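Local coordinates for protein SsfS6 (PDB 4FZR) that is a two-domain GT-B-type protein of the erythromycin biosynthesis protein CIII-like family, with two Rossmann-like halves, each carrying a parallel sheet, at residues Thr135-Ala140 / Ile145-Gln150; Ala140-Ile145 / Ala173-Thr178; Pro209-Asn214 / Pro293-Met298; Gly311-Cys316 / Val321-Val326. All coordinates share one frame; numbering follows the deposited sequence.

In the fold
Contacts 1 and 2 belong to the half of the protein built round the seven-stranded sheet; contacts 3 and 4 lie on the opposite side of the chain's centre. Contact 1 packs helix 135-143 on strand 147-150, and contact 2 takes the end of that helix to the loop 173-178; their centres are about 10 Å apart, and Leu138 CD1 meets Leu175 CD1 at 4.2 Å. Contact 4 has the same helix-on-strand plan in the other half. Contact 3 joins loop 209-214 to helix 294-297 and touches contact 4, its centre about 13 Å away, where Asn211 ND2 lies 3.2 Å from Thr315 OG1, a probable hydrogen bond. Centres of contacts 1 and 4 stand about 29 Å apart.

Contact 1: residues Thr135-Ala140 / Ile145-Gln150; sequences TGPLVA and IPWIEQ
Pro137 sets its CG over one face of the Trp147 indole, the two side chains crossing obliquely. That CG sits 3.6 Å from the centroid of the Trp147 six-membered ring and only 13° off the ring normal, a CH-pi contact; Pro137 CB continues across the same system toward CZ2 and CE2. Ala140, one turn further along the helix, aims its methyl at the root of the indole: CB is 3.8 Å from Trp147 CB and meets the ring obliquely. Trp147 carries CG between its backbone N and carbonyl carbon (chi1 66°), which stands the indole up from the strand toward both helix residues. A hydrogen bond from NE1 to the carbonyl of Pro181 restrains the turn of the ring. At the other end of the contact the chain itself closes the joint, Ile145 N donating to Ala140 O at 3.1 Å with a nearly straight N-H...O angle of 167°. Beside that bond, Ile145 CG1 lies 4.2 Å from Ala140 CB. Helix 135-143 thus rests on the strand it leads into, which is the second half of the beta-alpha-beta unit formed by strand 126-130, this helix and strand 147-150 in a Rossmann-like parallel sheet.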
loop_
_atom_site.group_PDB
_atom_site.type_symbol
_atom_site.label_atom_id
_atom_site.label_comp_id
_atom_site.label_asym_id
_atom_site.label_seq_id
_atom_site.Cartn_x
_atom_site.Cartn_y
_atom_site.Cartn_z
ATOM N N THR A 135 -3.383 -5.849 -22.662
ATOM C CA THR A 135 -4.129 -4.607 -22.795
ATOM C C THR A 135 -3.163 -3.434 -22.653
ATOM O O THR A 135 -3.311 -2.413 -23.319
ATOM C CB THR A 135 -5.250 -4.491 -21.746
ATOM O OG1 THR A 135 -6.159 -5.591 -21.886
ATOM C CG2 THR A 135 -6.017 -3.189 -21.924
ATOM N N GLY A 136 -2.163 -3.598 -21.793
ATOM C CA GLY A 136 -1.163 -2.566 -21.572
ATOM C C GLY A 136 -0.454 -2.130 -22.842
ATOM O O GLY A 136 -0.623 -0.996 -23.287
ATOM N N PRO A 137 0.348 -3.031 -23.435
ATOM C CA PRO A 137 1.074 -2.761 -24.683
ATOM C C PRO A 137 0.182 -2.179 -25.779
ATOM O O PRO A 137 0.640 -1.341 -26.556
ATOM C CB PRO A 137 1.572 -4.144 -25.101
ATOM C CG PRO A 137 1.683 -4.903 -23.836
ATOM C CD PRO A 137 0.589 -4.396 -22.941
ATOM N N LEU A 138 -1.070 -2.622 -25.841
ATOM C CA LEU A 138 -1.998 -2.122 -26.849
ATOM C C LEU A 138 -2.336 -0.655 -26.604
ATOM O O LEU A 138 -2.212 0.174 -27.502
ATOM C CB LEU A 138 -3.282 -2.951 -26.867
ATOM C CG LEU A 138 -4.311 -2.487 -27.901
ATOM C CD1 LEU A 138 -3.697 -2.479 -29.295
ATOM C CD2 LEU A 138 -5.556 -3.361 -27.866
ATOM N N VAL A 139 -2.766 -0.339 -25.387
ATOM C CA VAL A 139 -3.108 1.038 -25.042
ATOM C C VAL A 139 -1.905 1.949 -25.259
ATOM O O VAL A 139 -2.029 3.032 -25.828
ATOM C CB VAL A 139 -3.577 1.170 -23.581
ATOM C CG1 VAL A 139 -3.851 2.634 -23.242
ATOM C CG2 VAL A 139 -4.824 0.336 -23.344
ATOM N N ALA A 140 -0.743 1.497 -24.798
ATOM C CA ALA A 140 0.503 2.235 -24.978
ATOM C C ALA A 140 0.764 2.513 -26.456
ATOM O O ALA A 140 0.995 3.656 -26.854
ATOM C CB ALA A 140 1.664 1.458 -24.372
ATOM N N ILE A 145 2.944 5.966 -26.249
ATOM C CA ILE A 145 3.716 6.186 -25.028
ATOM C C ILE A 145 4.440 4.898 -24.640
ATOM O O ILE A 145 4.007 3.805 -25.005
ATOM C CB ILE A 145 2.821 6.646 -23.853
ATOM C CG1 ILE A 145 1.833 5.542 -23.462
ATOM C CG2 ILE A 145 2.102 7.950 -24.206
ATOM C CD1 ILE A 145 0.891 5.939 -22.354
ATOM N N PRO A 146 5.558 5.023 -23.908
ATOM C CA PRO A 146 6.341 3.851 -23.494
ATOM C C PRO A 146 5.589 2.969 -22.499
ATOM O O PRO A 146 4.674 3.447 -21.836
ATOM C CB PRO A 146 7.579 4.470 -22.830
ATOM C CG PRO A 146 7.172 5.856 -22.458
ATOM C CD PRO A 146 6.177 6.288 -23.478
ATOM N N TRP A 147 5.963 1.698 -22.399
ATOM C CA TRP A 147 5.356 0.818 -21.407
ATOM C C TRP A 147 6.404 -0.077 -20.759
ATOM O O TRP A 147 7.465 -0.321 -21.328
ATOM C CB TRP A 147 4.225 -0.019 -22.022
ATOM C CG TRP A 147 4.669 -0.998 -23.057
ATOM C CD1 TRP A 147 5.042 -0.724 -24.340
ATOM C CD2 TRP A 147 4.770 -2.420 -22.904
ATOM N NE1 TRP A 147 5.376 -1.885 -24.993
ATOM C CE2 TRP A 147 5.218 -2.940 -24.134
ATOM C CE3 TRP A 147 4.529 -3.301 -21.845
ATOM C CZ2 TRP A 147 5.431 -4.304 -24.334
ATOM C CZ3 TRP A 147 4.742 -4.654 -22.044
ATOM C CH2 TRP A 147 5.187 -5.142 -23.280
ATOM N N ILE A 148 6.099 -0.552 -19.558
ATOM C CA ILE A 148 7.017 -1.395 -18.810
ATOM C C ILE A 148 6.386 -2.758 -18.577
ATOM O O ILE A 148 5.195 -2.863 -18.281
ATOM C CB ILE A 148 7.393 -0.748 -17.469
ATOM C CG1 ILE A 148 8.271 0.477 -17.719
ATOM C CG2 ILE A 148 8.127 -1.738 -16.579
ATOM C CD1 ILE A 148 7.953 1.634 -16.822
ATOM N N GLU A 149 7.200 -3.796 -18.721
ATOM C CA GLU A 149 6.735 -5.168 -18.618
ATOM C C GLU A 149 7.340 -5.816 -17.382
ATOM O O GLU A 149 8.560 -5.889 -17.252
ATOM C CB GLU A 149 7.157 -5.940 -19.872
ATOM C CG GLU A 149 6.746 -7.405 -19.899
ATOM C CD GLU A 149 7.330 -8.150 -21.091
ATOM O OE1 GLU A 149 8.572 -8.187 -21.221
ATOM O OE2 GLU A 149 6.551 -8.694 -21.901
ATOM N N GLN A 150 6.491 -6.274 -16.465
ATOM C CA GLN A 150 6.971 -7.037 -15.319
ATOM C C GLN A 150 6.521 -8.492 -15.397
ATOM O O GLN A 150 5.344 -8.782 -15.608
ATOM C CB GLN A 150 6.499 -6.432 -13.993
ATOM C CG GLN A 150 7.132 -7.118 -12.784
ATOM C CD GLN A 150 6.502 -6.733 -11.458
ATOM O OE1 GLN A 150 6.257 -5.557 -11.185
ATOM N NE2 GLN A 150 6.242 -7.732 -10.620
#

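Contact 2: residues Ala140-Ile145 / Ala173-Thr178; sequences AATLGI and AELGLT
Leu175 reaches across to Ala141 and Thr142 from the bend that follows helix 169-173. Its CB points at the helix end, and CG is the first atom to touch, 4.1 Å from Thr142 OG1. Beyond the branch the two methyls share the work unequally. CD2 passes Thr142 OG1 at 3.9 Å, while CD1 goes deeper and lies 3.4 Å from that same oxygen. CD1 also rests on the peptide between the two helix residues, 3.7 Å from Ala141 C, and against the Ala141 methyl, with CB at 3.8 Å. The Thr142 and Leu175 side chains cross at about a right angle. The threonine hydroxyl is not left to carbon neighbours: OG1 is hydrogen-bonded to the carbonyl of Leu138, one turn back in its own helix. Leu177 adds a lighter touch, its CD1 coming to 4.1 Å from Ala141 CB, and Pro181 packs on the same alanine. Both leucines therefore meet the Ala141 methyl. The chain bends at Gly176, which stands between them, and Ala173-Gly176 forms a type I turn with Gly176 N bonded to Ala173 O at 2.8 Å. Gly176, with positive phi, completes a Schellman motif ending the preceding helix.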
loop_
_atom_site.group_PDB
_atom_site.type_symbol
_atom_site.label_atom_id
_atom_site.label_comp_id
_atom_site.label_asym_id
_atom_site.label_seq_id
_atom_site.Cartn_x
_atom_site.Cartn_y
_atom_site.Cartn_z
ATOM N N ALA A 140 -0.743 1.497 -24.798
ATOM C CA ALA A 140 0.503 2.235 -24.978
ATOM C C ALA A 140 0.764 2.513 -26.456
ATOM O O ALA A 140 0.995 3.656 -26.854
ATOM C CB ALA A 140 1.664 1.458 -24.372
ATOM N N ALA A 141 0.726 1.460 -27.266
ATOM C CA ALA A 141 0.966 1.574 -28.699
ATOM C C ALA A 141 -0.059 2.500 -29.343
ATOM O O ALA A 141 0.234 3.181 -30.327
ATOM C CB ALA A 141 0.918 0.195 -29.350
ATOM N N THR A 142 -1.261 2.528 -28.778
ATOM C CA THR A 142 -2.343 3.333 -29.329
ATOM C C THR A 142 -2.138 4.823 -29.048
ATOM O O THR A 142 -2.440 5.661 -29.897
ATOM C CB THR A 142 -3.721 2.883 -28.782
ATOM O OG1 THR A 142 -3.948 1.505 -29.108
ATOM C CG2 THR A 142 -4.840 3.717 -29.381
ATOM N N LEU A 143 -1.619 5.148 -27.865
ATOM C CA LEU A 143 -1.399 6.542 -27.480
ATOM C C LEU A 143 0.021 6.998 -27.794
ATOM O O LEU A 143 0.359 8.167 -27.610
ATOM C CB LEU A 143 -1.650 6.743 -25.983
ATOM C CG LEU A 143 -3.031 6.440 -25.398
ATOM C CD1 LEU A 143 -3.049 6.843 -23.930
ATOM C CD2 LEU A 143 -4.137 7.147 -26.163
ATOM N N GLY A 144 0.858 6.072 -28.248
ATOM C CA GLY A 144 2.246 6.380 -28.533
ATOM C C GLY A 144 3.031 6.781 -27.297
ATOM O O GLY A 144 3.702 7.814 -27.289
ATOM N N ILE A 145 2.944 5.966 -26.249
ATOM C CA ILE A 145 3.716 6.186 -25.028
ATOM C C ILE A 145 4.440 4.898 -24.640
ATOM O O ILE A 145 4.007 3.805 -25.005
ATOM C CB ILE A 145 2.821 6.646 -23.853
ATOM C CG1 ILE A 145 1.833 5.542 -23.462
ATOM C CG2 ILE A 145 2.102 7.950 -24.206
ATOM C CD1 ILE A 145 0.891 5.939 -22.354
ATOM N N ALA A 173 -3.402 -4.266 -36.528
ATOM C CA ALA A 173 -3.467 -3.787 -37.904
ATOM C C ALA A 173 -4.121 -2.407 -37.956
ATOM O O ALA A 173 -3.739 -1.564 -38.767
ATOM C CB ALA A 173 -4.229 -4.772 -38.781
ATOM N N GLU A 174 -5.096 -2.179 -37.080
ATOM C CA GLU A 174 -5.757 -0.879 -36.984
ATOM C C GLU A 174 -4.745 0.188 -36.575
ATOM O O GLU A 174 -4.929 1.375 -36.847
ATOM C CB GLU A 174 -6.907 -0.921 -35.970
ATOM C CG GLU A 174 -7.940 -2.019 -36.225
ATOM C CD GLU A 174 -9.075 -2.015 -35.211
ATOM O OE1 GLU A 174 -9.016 -1.224 -34.246
ATOM O OE2 GLU A 174 -10.028 -2.806 -35.381
ATOM N N LEU A 175 -3.679 -0.247 -35.912
ATOM C CA LEU A 175 -2.601 0.646 -35.506
ATOM C C LEU A 175 -1.481 0.682 -36.543
ATOM O O LEU A 175 -0.524 1.443 -36.404
ATOM C CB LEU A 175 -2.022 0.202 -34.159
ATOM C CG LEU A 175 -2.900 0.335 -32.912
ATOM C CD1 LEU A 175 -2.019 0.482 -31.676
ATOM C CD2 LEU A 175 -3.862 1.504 -33.035
ATOM N N GLY A 176 -1.598 -0.142 -37.580
ATOM C CA GLY A 176 -0.554 -0.256 -38.581
ATOM C C GLY A 176 0.660 -0.950 -37.998
ATOM O O GLY A 176 1.789 -0.490 -38.167
ATOM N N LEU A 177 0.417 -2.058 -37.301
ATOM C CA LEU A 177 1.474 -2.809 -36.630
ATOM C C LEU A 177 1.243 -4.310 -36.772
ATOM O O LEU A 177 0.110 -4.761 -36.936
ATOM C CB LEU A 177 1.520 -2.453 -35.142
ATOM C CG LEU A 177 1.786 -0.988 -34.786
ATOM C CD1 LEU A 177 1.279 -0.687 -33.382
ATOM C CD2 LEU A 177 3.269 -0.658 -34.901
ATOM N N THR A 178 2.323 -5.081 -36.706
ATOM C CA THR A 178 2.221 -6.534 -36.705
ATOM C C THR A 178 2.614 -7.094 -35.338
ATOM O O THR A 178 2.346 -8.257 -35.030
ATOM C CB THR A 178 3.118 -7.159 -37.792
ATOM O OG1 THR A 178 4.494 -7.069 -37.401
ATOM C CG2 THR A 178 2.919 -6.445 -39.123
#

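Contact 3: residues Pro209-Asn214 / Pro293-Met298; sequences PYNGRN and PLSAIM
Asn211 and Ser295 face each other at the middle of this contact, the amide oxygen meeting the serine's carbon: Asn211 OD1 is 3.3 Å from Ser295 CB. Two aliphatic touches accompany that pair. Pro209 CB packs on Ser295 CB at 3.8 Å, and Asn211 CB stands 4.1 Å from Leu294 CB, so the loop rests on the first turn of the short helix. Ser295 holds OG between its backbone N and carbonyl carbon (chi1 46°), and from there the hydroxyl reaches a water at 2.9 Å from OG. The same water accepts from Asn211 N at 3.0 Å, bridging the serine hydroxyl to the loop backbone.

One shell out, ND2 of the Asn211 amide is hydrogen-bonded to Thr315 OG1, which restrains the amide and so favours the position of OD1. On the helix side Pro293 occupies the N-cap position, and its carbonyl takes two bonds, from Ala296 N and Ile297 N, shaping the turn that presents Leu294 and Ser295. Tyr210 points the other way and packs on Val33 and Pro34 of helix 33-41, while Arg40 of the second subunit packs on Ser295.

The loop 209-214, running on from strand 203-204 of one sheet toward helix 219-222, is thereby laid between helix 33-41, helix 310-318, where Pro209 touches Thr315 and Ser318, and helix 294-297, which connects strands 286-289 and 303-306 of the other sheet.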
loop_
_atom_site.group_PDB
_atom_site.type_symbol
_atom_site.label_atom_id
_atom_site.label_comp_id
_atom_site.label_asym_id
_atom_site.label_seq_id
_atom_site.Cartn_x
_atom_site.Cartn_y
_atom_site.Cartn_z
ATOM N N PRO A 209 7.274 -9.792 -1.708
ATOM C CA PRO A 209 5.966 -10.453 -1.627
ATOM C C PRO A 209 4.823 -9.515 -1.244
ATOM O O PRO A 209 4.962 -8.712 -0.316
ATOM C CB PRO A 209 6.166 -11.504 -0.525
ATOM C CG PRO A 209 7.649 -11.661 -0.385
ATOM C CD PRO A 209 8.230 -10.333 -0.728
ATOM N N TYR A 210 3.711 -9.609 -1.967
ATOM C CA TYR A 210 2.458 -9.044 -1.491
ATOM C C TYR A 210 1.323 -10.046 -1.671
ATOM O O TYR A 210 0.897 -10.326 -2.790
ATOM C CB TYR A 210 2.109 -7.737 -2.199
ATOM C CG TYR A 210 0.809 -7.157 -1.688
ATOM C CD1 TYR A 210 0.735 -6.583 -0.424
ATOM C CD2 TYR A 210 -0.348 -7.211 -2.453
ATOM C CE1 TYR A 210 -0.450 -6.069 0.058
ATOM C CE2 TYR A 210 -1.539 -6.697 -1.981
ATOM C CZ TYR A 210 -1.584 -6.126 -0.725
ATOM O OH TYR A 210 -2.768 -5.617 -0.249
ATOM N N ASN A 211 0.834 -10.572 -0.554
ATOM C CA ASN A 211 -0.244 -11.550 -0.578
ATOM C C ASN A 211 -1.406 -11.100 0.302
ATOM O O ASN A 211 -2.384 -11.831 0.469
ATOM C CB ASN A 211 0.250 -12.911 -0.077
ATOM C CG ASN A 211 1.668 -13.231 -0.525
ATOM O OD1 ASN A 211 2.622 -13.047 0.228
ATOM N ND2 ASN A 211 1.812 -13.724 -1.749
ATOM N N GLY A 212 -1.306 -9.888 0.844
ATOM C CA GLY A 212 -2.160 -9.460 1.938
ATOM C C GLY A 212 -3.547 -9.000 1.537
ATOM O O GLY A 212 -3.775 -8.616 0.392
ATOM N N ARG A 213 -4.477 -9.073 2.489
ATOM C CA ARG A 213 -5.725 -8.312 2.433
ATOM C C ARG A 213 -5.909 -7.647 3.795
ATOM O O ARG A 213 -5.439 -6.527 4.012
ATOM C CB ARG A 213 -6.938 -9.191 2.110
ATOM C CG ARG A 213 -8.268 -8.434 2.223
ATOM C CD ARG A 213 -9.435 -9.216 1.643
ATOM N NE ARG A 213 -9.870 -10.304 2.521
ATOM C CZ ARG A 213 -11.008 -10.314 3.217
ATOM N NH1 ARG A 213 -11.861 -9.297 3.155
ATOM N NH2 ARG A 213 -11.303 -11.354 3.983
ATOM N N ASN A 214 -6.573 -8.348 4.712
ATOM C CA ASN A 214 -6.656 -7.909 6.101
ATOM C C ASN A 214 -5.500 -8.537 6.881
ATOM O O ASN A 214 -4.634 -9.177 6.280
ATOM C CB ASN A 214 -8.018 -8.252 6.711
ATOM C CG ASN A 214 -9.036 -7.138 6.522
ATOM O OD1 ASN A 214 -9.521 -6.904 5.414
ATOM N ND2 ASN A 214 -9.376 -6.452 7.610
ATOM N N PRO A 293 -1.751 -13.453 6.763
ATOM C CA PRO A 293 -0.783 -12.744 5.923
ATOM C C PRO A 293 0.345 -13.695 5.549
ATOM O O PRO A 293 1.286 -13.873 6.323
ATOM C CB PRO A 293 -0.278 -11.622 6.834
ATOM C CG PRO A 293 -0.518 -12.121 8.223
ATOM C CD PRO A 293 -1.779 -12.928 8.139
ATOM N N LEU A 294 0.239 -14.306 4.373
ATOM C CA LEU A 294 1.124 -15.404 4.005
ATOM C C LEU A 294 2.593 -14.991 4.082
ATOM O O LEU A 294 3.436 -15.768 4.531
ATOM C CB LEU A 294 0.786 -15.926 2.607
ATOM C CG LEU A 294 1.292 -17.338 2.304
ATOM C CD1 LEU A 294 0.865 -18.329 3.388
ATOM C CD2 LEU A 294 0.796 -17.802 0.944
ATOM N N SER A 295 2.891 -13.771 3.643
ATOM C CA SER A 295 4.253 -13.241 3.692
ATOM C C SER A 295 4.749 -12.934 5.106
ATOM O O SER A 295 5.952 -12.795 5.323
ATOM C CB SER A 295 4.372 -11.986 2.816
ATOM O OG SER A 295 3.295 -11.081 3.016
ATOM N N ALA A 296 3.830 -12.830 6.061
ATOM C CA ALA A 296 4.198 -12.524 7.443
ATOM C C ALA A 296 4.236 -13.783 8.304
ATOM O O ALA A 296 4.901 -13.821 9.340
ATOM C CB ALA A 296 3.232 -11.514 8.031
ATOM N N ILE A 297 3.509 -14.806 7.867
ATOM C CA ILE A 297 3.458 -16.088 8.564
ATOM C C ILE A 297 4.615 -16.979 8.118
ATOM O O ILE A 297 4.983 -17.933 8.803
ATOM C CB ILE A 297 2.128 -16.818 8.269
ATOM C CG1 ILE A 297 2.044 -18.137 9.039
ATOM C CG2 ILE A 297 1.987 -17.082 6.782
ATOM C CD1 ILE A 297 0.890 -19.006 8.607
HETATM N N MSE A 298 5.192 -16.646 6.969
HETATM C CA MSE A 298 6.207 -17.483 6.338
HETATM C C MSE A 298 7.393 -17.797 7.252
HETATM O O MSE A 298 7.815 -18.952 7.345
HETATM C CB MSE A 298 6.699 -16.823 5.046
HETATM C CG MSE A 298 7.355 -17.783 4.075
HETATM SE SE MSE A 298 6.148 -19.208 3.517
HETATM C CE MSE A 298 4.826 -18.145 2.549
HETATM O O HOH W 1 1.444 -9.057 1.945
#

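Contact 4: residues Gly311-Cys316 / Val321-Val326; sequences GTTLTC and VPQVSV
The carboxamide of Gln323 is the flat group here, and Cys316 CB lies over one face of it, 3.4 Å from Gln323 CD and 3.5 Å from NE2. This is the helix-on-strand half of a beta-alpha-beta unit, strand 303-306, helix 310-318 and strand 323-325, in the second Rossmann-like sheet of the GT-B fold. Beyond CG the glutamine is extended, so it spans from the strand to the helix one turn before Cys316. There NE2 makes a weak hydrogen bond to Thr313 O at 3.2 Å, its N-H...O angle only 127°. The Thr313 side chain crosses the glutamine at about a right angle, with CG2 at 3.9 Å from OE1. That oxygen has its main partner in His306 NE2, on the neighbouring strand, so both ends of the amide have a polar partner, the NE2 one weak. On the helix, Gly311 O is gripped twice, by Thr315 N and by Thr315 OG1, from opposite faces of its plane. Where the chain turns from helix to strand, Val321 N donates to Cys316 O at 3.0 Å, almost straight at 174°.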
loop_
_atom_site.group_PDB
_atom_site.type_symbol
_atom_site.label_atom_id
_atom_site.label_comp_id
_atom_site.label_asym_id
_atom_site.label_seq_id
_atom_site.Cartn_x
_atom_site.Cartn_y
_atom_site.Cartn_z
ATOM N N GLY A 311 2.678 -16.604 -7.147
ATOM C CA GLY A 311 2.972 -15.722 -6.033
ATOM C C GLY A 311 3.438 -16.491 -4.812
ATOM O O GLY A 311 4.393 -16.101 -4.140
ATOM N N THR A 312 2.755 -17.591 -4.521
ATOM C CA THR A 312 3.112 -18.436 -3.390
ATOM C C THR A 312 4.517 -19.012 -3.565
ATOM O O THR A 312 5.301 -19.059 -2.617
ATOM C CB THR A 312 2.114 -19.594 -3.229
ATOM O OG1 THR A 312 0.774 -19.084 -3.233
ATOM C CG2 THR A 312 2.362 -20.338 -1.930
ATOM N N THR A 313 4.830 -19.443 -4.783
ATOM C CA THR A 313 6.142 -20.000 -5.083
ATOM C C THR A 313 7.232 -18.977 -4.806
ATOM O O THR A 313 8.176 -19.245 -4.062
ATOM C CB THR A 313 6.244 -20.423 -6.555
ATOM O OG1 THR A 313 5.354 -21.517 -6.804
ATOM C CG2 THR A 313 7.668 -20.846 -6.897
ATOM N N LEU A 314 7.095 -17.801 -5.409
ATOM C CA LEU A 314 8.088 -16.747 -5.256
ATOM C C LEU A 314 8.171 -16.258 -3.815
ATOM O O LEU A 314 9.244 -15.874 -3.349
ATOM C CB LEU A 314 7.787 -15.591 -6.212
ATOM C CG LEU A 314 8.119 -15.917 -7.669
ATOM C CD1 LEU A 314 7.309 -15.055 -8.611
ATOM C CD2 LEU A 314 9.605 -15.729 -7.924
ATOM N N THR A 315 7.048 -16.293 -3.102
ATOM C CA THR A 315 7.034 -15.885 -1.702
ATOM C C THR A 315 7.895 -16.837 -0.872
ATOM O O THR A 315 8.743 -16.403 -0.089
ATOM C CB THR A 315 5.603 -15.857 -1.119
ATOM O OG1 THR A 315 4.783 -14.967 -1.884
ATOM C CG2 THR A 315 5.620 -15.380 0.326
ATOM N N CYS A 316 7.673 -18.136 -1.052
ATOM C CA CYS A 316 8.449 -19.167 -0.360
ATOM C C CYS A 316 9.936 -19.085 -0.693
ATOM O O CYS A 316 10.783 -19.167 0.194
ATOM C CB CYS A 316 7.925 -20.554 -0.730
ATOM S SG CYS A 316 6.274 -20.909 -0.104
ATOM N N VAL A 321 12.078 -20.918 2.276
ATOM C CA VAL A 321 11.323 -22.020 2.866
ATOM C C VAL A 321 11.047 -23.087 1.802
ATOM O O VAL A 321 10.429 -22.790 0.773
ATOM C CB VAL A 321 9.988 -21.526 3.476
ATOM C CG1 VAL A 321 9.205 -22.691 4.069
ATOM C CG2 VAL A 321 10.247 -20.461 4.537
ATOM N N PRO A 322 11.513 -24.330 2.038
ATOM C CA PRO A 322 11.302 -25.416 1.069
ATOM C C PRO A 322 9.821 -25.676 0.798
ATOM O O PRO A 322 8.997 -25.548 1.707
ATOM C CB PRO A 322 11.964 -26.633 1.736
ATOM C CG PRO A 322 12.093 -26.274 3.176
ATOM C CD PRO A 322 12.258 -24.788 3.224
ATOM N N GLN A 323 9.495 -26.035 -0.440
ATOM C CA GLN A 323 8.105 -26.129 -0.864
ATOM C C GLN A 323 7.755 -27.498 -1.422
ATOM O O GLN A 323 8.562 -28.127 -2.109
ATOM C CB GLN A 323 7.813 -25.090 -1.952
ATOM C CG GLN A 323 8.762 -23.903 -1.975
ATOM C CD GLN A 323 8.456 -22.939 -3.107
ATOM O OE1 GLN A 323 7.359 -22.947 -3.664
ATOM N NE2 GLN A 323 9.431 -22.110 -3.459
ATOM N N VAL A 324 6.541 -27.950 -1.129
ATOM C CA VAL A 324 5.957 -29.061 -1.859
ATOM C C VAL A 324 4.885 -28.475 -2.765
ATOM O O VAL A 324 3.850 -27.994 -2.299
ATOM C CB VAL A 324 5.346 -30.128 -0.936
ATOM C CG1 VAL A 324 4.787 -31.277 -1.770
ATOM C CG2 VAL A 324 6.384 -30.634 0.070
ATOM N N SER A 325 5.154 -28.494 -4.064
ATOM C CA SER A 325 4.236 -27.938 -5.043
ATOM C C SER A 325 3.422 -29.033 -5.720
ATOM O O SER A 325 3.986 -29.979 -6.274
ATOM C CB SER A 325 5.019 -27.145 -6.091
ATOM O OG SER A 325 4.172 -26.679 -7.125
ATOM N N VAL A 326 2.098 -28.907 -5.663
ATOM C CA VAL A 326 1.210 -29.799 -6.403
ATOM C C VAL A 326 0.487 -28.992 -7.484
ATOM O O VAL A 326 -0.673 -28.608 -7.322
ATOM C CB VAL A 326 0.213 -30.542 -5.476
ATOM C CG1 VAL A 326 -0.604 -29.570 -4.623
ATOM C CG2 VAL A 326 -0.691 -31.464 -6.289
#